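Local coordinates for putative epoxide hydrolase protein (Klebsiella pneumoniae subsp. pneumoniae, PDB 5BOV) that probably hydrolyses ester or epoxide substrates as a putative epoxide hydrolase of the alpha/beta hydrolase fold, at residues 68-82 / 203-215. Residues are numbered along the deposited sequence; the frame is centred on the assembly and turned at random. Where two conformers were deposited one is given.
Sequences GYGTTRFLSASTPRN and ALDNPDHVAITIS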
loop_
_atom_site.group_PDB
_atom_site.type_symbol
_atom_site.label_atom_id
_atom_site.label_comp_id
_atom_site.label_asym_id
_atom_site.label_seq_id
_atom_site.Cartn_x
_atom_site.Cartn_y
_atom_site.Cartn_z
ATOM N N GLY A 68 -7.002 7.050 6.369
ATOM C CA GLY A 68 -7.866 6.039 6.950
ATOM C C GLY A 68 -7.219 5.094 7.961
ATOM O O GLY A 68 -7.842 4.131 8.368
ATOM N N TYR A 69 -5.974 5.346 8.359
ATOM C CA TYR A 69 -5.274 4.478 9.282
ATOM C C TYR A 69 -4.503 5.243 10.356
ATOM O O TYR A 69 -3.916 6.313 10.117
ATOM C CB TYR A 69 -4.259 3.587 8.573
ATOM C CG TYR A 69 -4.799 2.738 7.480
ATOM C CD1 TYR A 69 -5.100 3.284 6.230
ATOM C CD2 TYR A 69 -4.937 1.376 7.665
ATOM C CE1 TYR A 69 -5.556 2.455 5.213
ATOM C CE2 TYR A 69 -5.399 0.541 6.663
ATOM C CZ TYR A 69 -5.625 1.068 5.433
ATOM O OH TYR A 69 -6.095 0.215 4.414
ATOM N N GLY A 70 -4.494 4.644 11.556
ATOM C CA GLY A 70 -3.566 5.089 12.593
ATOM C C GLY A 70 -3.788 6.566 12.943
ATOM O O GLY A 70 -4.897 7.045 13.096
ATOM N N THR A 71 -2.686 7.279 13.063
ATOM C CA THR A 71 -2.753 8.688 13.421
ATOM C C THR A 71 -2.728 9.630 12.200
ATOM O O THR A 71 -2.541 10.868 12.358
ATOM C CB THR A 71 -1.571 9.028 14.361
ATOM O OG1 THR A 71 -0.338 8.817 13.673
ATOM C CG2 THR A 71 -1.646 8.269 15.632
ATOM N N THR A 72 -2.909 9.109 10.984
ATOM C CA THR A 72 -3.109 9.956 9.874
ATOM C C THR A 72 -4.550 10.499 9.919
ATOM O O THR A 72 -5.475 9.708 10.033
ATOM C CB THR A 72 -2.816 9.265 8.561
ATOM O OG1 THR A 72 -1.371 9.164 8.471
ATOM C CG2 THR A 72 -3.343 10.078 7.352
ATOM N N ARG A 73 -4.731 11.810 9.747
ATOM C CA ARG A 73 -6.084 12.398 9.871
ATOM C C ARG A 73 -6.279 13.442 8.782
ATOM O O ARG A 73 -5.302 13.980 8.240
ATOM C CB ARG A 73 -6.320 13.006 11.294
ATOM C CG ARG A 73 -5.395 14.121 11.654
ATOM C CD ARG A 73 -5.672 14.659 13.064
ATOM N NE ARG A 73 -4.898 15.878 13.393
ATOM C CZ ARG A 73 -4.934 17.066 12.768
ATOM N NH1 ARG A 73 -5.743 17.326 11.745
ATOM N NH2 ARG A 73 -4.139 18.037 13.206
ATOM N N PHE A 74 -7.519 13.669 8.427
ATOM C CA PHE A 74 -7.844 14.794 7.533
ATOM C C PHE A 74 -7.776 16.095 8.355
ATOM O O PHE A 74 -8.313 16.186 9.446
ATOM C CB PHE A 74 -9.226 14.607 6.920
ATOM C CG PHE A 74 -9.245 13.561 5.843
ATOM C CD1 PHE A 74 -9.391 12.219 6.146
ATOM C CD2 PHE A 74 -9.085 13.916 4.507
ATOM C CE1 PHE A 74 -9.399 11.268 5.149
ATOM C CE2 PHE A 74 -9.075 12.936 3.489
ATOM C CZ PHE A 74 -9.175 11.626 3.811
ATOM N N LEU A 75 -7.238 17.132 7.731
ATOM C CA LEU A 75 -7.160 18.451 8.361
ATOM C C LEU A 75 -8.522 19.085 8.530
ATOM O O LEU A 75 -8.745 19.838 9.500
ATOM C CB LEU A 75 -6.253 19.346 7.534
ATOM C CG LEU A 75 -4.816 18.853 7.423
ATOM C CD1 LEU A 75 -4.102 19.586 6.323
ATOM C CD2 LEU A 75 -4.057 18.987 8.740
ATOM N N SER A 76 -9.442 18.808 7.602
ATOM C CA SER A 76 -10.785 19.456 7.574
ATOM C C SER A 76 -11.858 18.407 7.538
ATOM O O SER A 76 -11.811 17.469 6.700
ATOM C CB SER A 76 -10.860 20.384 6.371
ATOM O OG SER A 76 -12.206 20.784 6.131
ATOM N N ALA A 77 -12.854 18.586 8.405
ATOM C CA ALA A 77 -14.022 17.728 8.433
ATOM C C ALA A 77 -14.775 17.650 7.119
ATOM O O ALA A 77 -15.449 16.662 6.877
ATOM C CB ALA A 77 -14.957 18.181 9.558
ATOM N N SER A 78 -14.694 18.704 6.300
ATOM C CA SER A 78 -15.422 18.782 5.036
ATOM C C SER A 78 -14.718 18.083 3.871
ATOM O O SER A 78 -15.331 17.863 2.802
ATOM C CB SER A 78 -15.659 20.270 4.670
ATOM O OG SER A 78 -16.287 21.006 5.746
ATOM N N THR A 79 -13.437 17.688 4.030
ATOM C CA THR A 79 -12.750 16.957 2.963
ATOM C C THR A 79 -13.377 15.567 2.769
ATOM O O THR A 79 -13.551 14.850 3.730
ATOM C CB THR A 79 -11.251 16.845 3.232
ATOM O OG1 THR A 79 -10.727 18.147 3.422
ATOM C CG2 THR A 79 -10.507 16.149 2.096
ATOM N N PRO A 80 -13.702 15.193 1.514
ATOM C CA PRO A 80 -14.235 13.897 1.280
ATOM C C PRO A 80 -13.247 12.800 1.729
ATOM O O PRO A 80 -12.052 12.886 1.490
ATOM C CB PRO A 80 -14.412 13.848 -0.255
ATOM C CG PRO A 80 -14.687 15.254 -0.659
ATOM C CD PRO A 80 -13.769 16.039 0.308
ATOM N N ARG A 81 -13.809 11.805 2.399
ATOM C CA ARG A 81 -13.036 10.608 2.838
ATOM C C ARG A 81 -12.915 9.663 1.614
ATOM O O ARG A 81 -13.617 8.671 1.451
ATOM C CB ARG A 81 -13.654 9.934 4.035
ATOM C CG ARG A 81 -13.161 10.506 5.363
ATOM C CD ARG A 81 -13.342 12.010 5.484
ATOM N NE ARG A 81 -12.975 12.388 6.829
ATOM C CZ ARG A 81 -12.682 13.612 7.226
ATOM N NH1 ARG A 81 -12.730 14.614 6.392
ATOM N NH2 ARG A 81 -12.364 13.854 8.532
ATOM N N ASN A 82 -12.029 10.072 0.711
ATOM C CA ASN A 82 -11.939 9.518 -0.642
ATOM C C ASN A 82 -10.803 8.509 -0.713
ATOM O O ASN A 82 -9.632 8.866 -0.472
ATOM C CB ASN A 82 -11.739 10.694 -1.601
ATOM C CG ASN A 82 -11.560 10.277 -3.066
ATOM O OD1 ASN A 82 -11.769 9.130 -3.454
ATOM N ND2 ASN A 82 -11.162 11.230 -3.859
ATOM N N ALA A 203 -4.976 0.560 14.724
ATOM C CA ALA A 203 -4.925 1.555 13.693
ATOM C C ALA A 203 -6.120 1.532 12.766
ATOM O O ALA A 203 -6.476 2.564 12.200
ATOM C CB ALA A 203 -3.641 1.390 12.862
ATOM N N LEU A 204 -6.821 0.383 12.670
ATOM C CA LEU A 204 -8.062 0.308 11.930
ATOM C C LEU A 204 -9.226 0.960 12.581
ATOM O O LEU A 204 -10.294 1.049 11.977
ATOM C CB LEU A 204 -8.395 -1.155 11.584
ATOM C CG LEU A 204 -7.223 -1.991 10.997
ATOM C CD1 LEU A 204 -7.656 -3.434 10.702
ATOM C CD2 LEU A 204 -6.622 -1.376 9.733
ATOM N N ASP A 205 -9.090 1.348 13.858
ATOM C CA ASP A 205 -10.147 2.071 14.578
ATOM C C ASP A 205 -10.085 3.568 14.309
ATOM O O ASP A 205 -10.947 4.283 14.774
ATOM C CB ASP A 205 -10.034 1.761 16.079
ATOM C CG ASP A 205 -10.397 0.329 16.406
ATOM O OD1 ASP A 205 -11.248 -0.306 15.697
ATOM O OD2 ASP A 205 -9.826 -0.206 17.366
ATOM N N ASN A 206 -9.186 4.037 13.473
ATOM C CA ASN A 206 -9.216 5.385 12.948
ATOM C C ASN A 206 -10.623 5.737 12.478
ATOM O O ASN A 206 -11.271 4.952 11.775
ATOM C CB ASN A 206 -8.187 5.475 11.778
ATOM C CG ASN A 206 -8.132 6.864 11.132
ATOM O OD1 ASN A 206 -9.063 7.269 10.507
ATOM N ND2 ASN A 206 -6.974 7.524 11.203
ATOM N N PRO A 207 -11.110 6.942 12.825
ATOM C CA PRO A 207 -12.514 7.249 12.514
ATOM C C PRO A 207 -12.865 7.367 11.028
ATOM O O PRO A 207 -14.045 7.308 10.676
ATOM C CB PRO A 207 -12.745 8.591 13.207
ATOM C CG PRO A 207 -11.433 9.163 13.465
ATOM C CD PRO A 207 -10.465 7.982 13.636
ATOM N N ASP A 208 -11.851 7.455 10.174
ATOM C CA ASP A 208 -12.064 7.459 8.751
ATOM C C ASP A 208 -11.851 6.077 8.093
ATOM O O ASP A 208 -12.039 5.966 6.876
ATOM C CB ASP A 208 -11.038 8.388 8.089
ATOM C CG ASP A 208 -11.071 9.835 8.636
ATOM O OD1 ASP A 208 -12.216 10.321 8.800
ATOM O OD2 ASP A 208 -9.960 10.401 8.846
ATOM N N HIS A 209 -11.432 5.054 8.856
ATOM C CA HIS A 209 -11.011 3.833 8.221
ATOM C C HIS A 209 -12.124 3.167 7.384
ATOM O O HIS A 209 -11.888 2.698 6.282
ATOM C CB HIS A 209 -10.512 2.832 9.269
ATOM C CG HIS A 209 -10.061 1.540 8.638
ATOM N ND1 HIS A 209 -8.960 1.482 7.824
ATOM C CD2 HIS A 209 -10.649 0.333 8.594
ATOM C CE1 HIS A 209 -8.866 0.262 7.329
ATOM N NE2 HIS A 209 -9.899 -0.439 7.782
ATOM N N VAL A 210 -13.310 3.120 7.951
ATOM C CA VAL A 210 -14.419 2.488 7.222
ATOM C C VAL A 210 -14.691 3.260 5.985
ATOM O O VAL A 210 -14.854 2.645 4.893
ATOM C CB VAL A 210 -15.671 2.325 8.110
ATOM C CG1 VAL A 210 -16.889 1.881 7.305
ATOM C CG2 VAL A 210 -15.376 1.323 9.211
ATOM N N ALA A 211 -14.834 4.597 6.123
ATOM C CA ALA A 211 -15.205 5.395 4.986
ATOM C C ALA A 211 -14.178 5.218 3.858
ATOM O O ALA A 211 -14.535 5.100 2.679
ATOM C CB ALA A 211 -15.343 6.853 5.358
ATOM N N ILE A 212 -12.885 5.226 4.201
ATOM C CA ILE A 212 -11.816 5.099 3.191
ATOM C C ILE A 212 -11.871 3.719 2.547
ATOM O O ILE A 212 -11.700 3.591 1.300
ATOM C CB ILE A 212 -10.427 5.384 3.791
ATOM C CG1 ILE A 212 -10.339 6.839 4.224
ATOM C CG2 ILE A 212 -9.308 5.063 2.796
ATOM C CD1 ILE A 212 -10.489 7.864 3.131
ATOM N N THR A 213 -12.073 2.679 3.354
ATOM C CA THR A 213 -12.153 1.335 2.843
ATOM C C THR A 213 -13.308 1.225 1.828
ATOM O O THR A 213 -13.141 0.708 0.693
ATOM C CB THR A 213 -12.379 0.349 3.965
ATOM O OG1 THR A 213 -11.231 0.350 4.831
ATOM C CG2 THR A 213 -12.567 -1.093 3.460
ATOM N N ILE A 214 -14.493 1.651 2.238
ATOM C CA ILE A 214 -15.684 1.498 1.361
ATOM C C ILE A 214 -15.497 2.320 0.080
ATOM O O ILE A 214 -15.831 1.860 -1.035
ATOM C CB ILE A 214 -16.943 1.944 2.124
ATOM C CG1 ILE A 214 -17.197 1.053 3.322
ATOM C CG2 ILE A 214 -18.176 2.020 1.235
ATOM C CD1 ILE A 214 -17.198 -0.409 3.122
ATOM N N SER A 215 -14.990 3.538 0.241
ATOM C CA SER A 215 -14.705 4.387 -0.896
ATOM C C SER A 215 -13.700 3.717 -1.860
ATOM O O SER A 215 -13.883 3.740 -3.089
ATOM C CB SER A 215 -14.185 5.754 -0.486
ATOM O OG SER A 215 -13.808 6.548 -1.612
HETATM O O HOH W 1 -7.329 9.436 7.822
HETATM O O HOH W 2 -9.593 12.641 10.059
#
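G68 meets H209 where, in this alpha/beta hydrolase fold, the end of strand 59-74 and the loop after it pack against the start of helix 209-220 and the loop that leads into it, a worked example of side chains satisfying the carbonyls of a turn. G68 O accepts from H209 ND1 at 2.9 Å, in the imidazole plane, while Y171 takes H209 NE2, so both ring nitrogens are held and the ring's rotation is fixed. I212 CG1 packs on G68 CA at 3.8 Å. Next, the face of Y69 receives the edge of H209 in a T-shaped pair with planes at 70°, and H38 makes a second edge-to-face pair with the tyrosine, whose side chain lies near, without touching, a GxDxG pattern consistent with a nucleophile elbow.

G70 N adds a nearly straight bond to A203 O. The type II' turn from Y69 to T72 is gripped by N206: with CG anti to the backbone N (chi1 180°), its amide extends to the turn, where ND2 bonds to G70 O, from above that carbonyl plane, and to T72 O. OD1 meanwhile accepts from D208 N, capping the turn into the helix. One water joins G68 N, T72 O and D208 OD2; a second links D208 OD2 to F74 N.

F74 turns its ring edge to D208 OD2, 3.3 Å from F74 CD1, and to I212 CD1, which also lies 3.4 Å from R81 C. R81 NH1 is bound by the carbonyls of S76 and T79, which set the group's orientation. R81 NE completes a salt bridge to D208 OD1 at 3.0 Å, reaching that oxygen from above the carboxylate plane.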